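Local coordinates for SLH domain-containing protein (Pseudoflavonifractor capillosus, PDB 4OJU) that is of unknown function but probably binds other proteins through its BspA-type leucine-rich repeats and also binds magnesium ions, at residues 14-18 / 39-45. Residue numbers count along the deposited sequence, not the author numbering.
Sequences YTFEI and ADIPASV. With EDO (1,2-ethanediol), chain E; EDO (1,2-ethanediol), chain G.
Residues 14-18 form an extended strand, paired on its two edges with strands 5-11 and 24-29. Residues 39-45 run from one short strand (39-40) through a loop at I41-A43, extended at I41 and P42, into another (44-45). The backbones stay apart, with CA atoms 8.2 Å apart for Y14 and I41 and 7.6 Å for F16 and V45. Y14, F16 and I18, all chi1 m, point toward the second segment; E17 points away. The Y14 ring, at chi2 -73°, carries P42 CD over one face, a CH-pi contact 4.0 Å from the centroid. I41 (chi1 m, chi2 t) sets CG1 4.0 Å from Y14 CE1. Y14 OH hydrogen-bonds a water (2.6 Å) that accepts from D40 N (3.0 Å). V45, chi1 p, lays CB over one face of the F16 ring (chi2 -87°), a CH-pi contact 4.2 Å from the centroid. F16 CZ touches P42 CG at 3.6 Å, and I18 CG1 meets V45 CG1 at 4.0 Å. The antiparallel strands thus pack on the start of the leucine-rich repeat solenoid, consistent with an N-terminal cap.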
loop_
_atom_site.group_PDB
_atom_site.type_symbol
_atom_site.label_atom_id
_atom_site.label_comp_id
_atom_site.label_asym_id
_atom_site.label_seq_id
_atom_site.Cartn_x
_atom_site.Cartn_y
_atom_site.Cartn_z
ATOM N N TYR A 14 3.579 -32.083 -3.510
ATOM C CA TYR A 14 4.587 -31.288 -4.211
ATOM C C TYR A 14 4.968 -31.818 -5.575
ATOM O O TYR A 14 5.275 -33.009 -5.721
ATOM C CB TYR A 14 5.874 -31.231 -3.371
ATOM C CG TYR A 14 5.672 -30.713 -1.976
ATOM C CD1 TYR A 14 5.420 -29.364 -1.742
ATOM C CD2 TYR A 14 5.730 -31.569 -0.878
ATOM C CE1 TYR A 14 5.230 -28.878 -0.452
ATOM C CE2 TYR A 14 5.529 -31.096 0.414
ATOM C CZ TYR A 14 5.293 -29.745 0.620
ATOM O OH TYR A 14 5.082 -29.256 1.878
ATOM N N THR A 15 5.016 -30.915 -6.560
ATOM C CA THR A 15 5.551 -31.232 -7.887
ATOM C C THR A 15 6.905 -30.559 -7.995
ATOM O O THR A 15 6.999 -29.372 -7.725
ATOM C CB THR A 15 4.635 -30.776 -9.043
ATOM O OG1 THR A 15 3.305 -31.215 -8.813
ATOM C CG2 THR A 15 5.150 -31.250 -10.408
ATOM N N PHE A 16 7.931 -31.297 -8.427
ATOM C CA PHE A 16 9.252 -30.732 -8.633
ATOM C C PHE A 16 9.724 -30.941 -10.031
ATOM O O PHE A 16 9.502 -32.024 -10.605
ATOM C CB PHE A 16 10.297 -31.378 -7.704
ATOM C CG PHE A 16 10.045 -31.222 -6.241
ATOM C CD1 PHE A 16 10.498 -30.097 -5.554
ATOM C CD2 PHE A 16 9.355 -32.198 -5.536
ATOM C CE1 PHE A 16 10.242 -29.945 -4.188
ATOM C CE2 PHE A 16 9.127 -32.059 -4.178
ATOM C CZ PHE A 16 9.564 -30.931 -3.507
ATOM N N GLU A 17 10.446 -29.941 -10.560
ATOM C CA GLU A 17 11.131 -30.103 -11.829
ATOM C C GLU A 17 12.606 -30.158 -11.506
ATOM O O GLU A 17 13.112 -29.281 -10.788
ATOM C CB GLU A 17 10.806 -28.986 -12.816
ATOM C CG GLU A 17 9.451 -29.185 -13.461
ATOM C CD GLU A 17 9.019 -28.086 -14.404
ATOM O OE1 GLU A 17 9.628 -26.994 -14.370
ATOM O OE2 GLU A 17 8.047 -28.307 -15.158
ATOM N N ILE A 18 13.266 -31.227 -11.931
ATOM C CA ILE A 18 14.703 -31.409 -11.741
ATOM C C ILE A 18 15.348 -30.964 -13.039
ATOM O O ILE A 18 15.010 -31.505 -14.092
ATOM C CB ILE A 18 15.052 -32.881 -11.355
ATOM C CG1 ILE A 18 14.433 -33.239 -9.984
ATOM C CG2 ILE A 18 16.564 -33.122 -11.366
ATOM C CD1 ILE A 18 14.325 -34.756 -9.752
ATOM N N ALA A 39 2.878 -26.554 5.231
ATOM C CA ALA A 39 3.737 -27.023 4.139
ATOM C C ALA A 39 5.181 -27.106 4.598
ATOM O O ALA A 39 5.871 -26.089 4.665
ATOM C CB ALA A 39 3.606 -26.104 2.930
ATOM N N ASP A 40 5.623 -28.314 4.977
ATOM C CA ASP A 40 7.009 -28.544 5.398
ATOM C C ASP A 40 7.730 -28.970 4.132
ATOM O O ASP A 40 7.705 -30.139 3.775
ATOM C CB ASP A 40 7.067 -29.591 6.534
ATOM C CG ASP A 40 8.410 -29.724 7.241
ATOM O OD1 ASP A 40 9.280 -28.831 7.058
ATOM O OD2 ASP A 40 8.590 -30.701 7.986
ATOM N N ILE A 41 8.247 -28.003 3.377
ATOM C CA ILE A 41 8.842 -28.251 2.062
ATOM C C ILE A 41 10.124 -29.076 2.185
ATOM O O ILE A 41 11.017 -28.677 2.932
ATOM C CB ILE A 41 9.097 -26.916 1.292
ATOM C CG1 ILE A 41 7.785 -26.137 1.043
ATOM C CG2 ILE A 41 9.867 -27.170 -0.010
ATOM C CD1 ILE A 41 7.982 -24.645 0.551
ATOM N N PRO A 42 10.252 -30.203 1.440
ATOM C CA PRO A 42 11.500 -30.997 1.541
ATOM C C PRO A 42 12.695 -30.237 0.966
ATOM O O PRO A 42 12.547 -29.466 0.012
ATOM C CB PRO A 42 11.202 -32.267 0.749
ATOM C CG PRO A 42 10.005 -31.980 -0.056
ATOM C CD PRO A 42 9.278 -30.812 0.510
ATOM N N ALA A 43 13.869 -30.437 1.578
ATOM C CA ALA A 43 15.125 -29.812 1.149
ATOM C C ALA A 43 15.703 -30.510 -0.087
ATOM O O ALA A 43 16.573 -29.961 -0.758
ATOM C CB ALA A 43 16.137 -29.867 2.285
ATOM N N SER A 44 15.266 -31.741 -0.347
ATOM C CA SER A 44 15.746 -32.486 -1.500
ATOM C C SER A 44 14.645 -33.371 -2.089
ATOM O O SER A 44 13.636 -33.634 -1.438
ATOM C CB SER A 44 16.973 -33.325 -1.143
ATOM O OG SER A 44 16.627 -34.405 -0.297
ATOM N N VAL A 45 14.838 -33.799 -3.333
ATOM C CA VAL A 45 13.897 -34.663 -4.051
ATOM C C VAL A 45 14.718 -35.752 -4.762
ATOM O O VAL A 45 15.833 -35.486 -5.216
ATOM C CB VAL A 45 12.957 -33.851 -4.994
ATOM C CG1 VAL A 45 13.737 -33.025 -6.000
ATOM C CG2 VAL A 45 11.948 -34.743 -5.698
HETATM C C1 EDO E . 11.685 -32.513 5.928
HETATM O O1 EDO E . 11.564 -31.097 5.906
HETATM C C2 EDO E . 10.397 -33.157 5.392
HETATM O O2 EDO E . 9.976 -32.452 4.241
HETATM C C1 EDO G . 14.850 -37.196 -0.146
HETATM O O1 EDO G . 15.057 -36.570 -1.402
HETATM C C2 EDO G . 13.412 -37.739 -0.073
HETATM O O2 EDO G . 13.217 -38.654 -1.142
HETATM O O HOH W 1 4.333 -30.812 3.802
#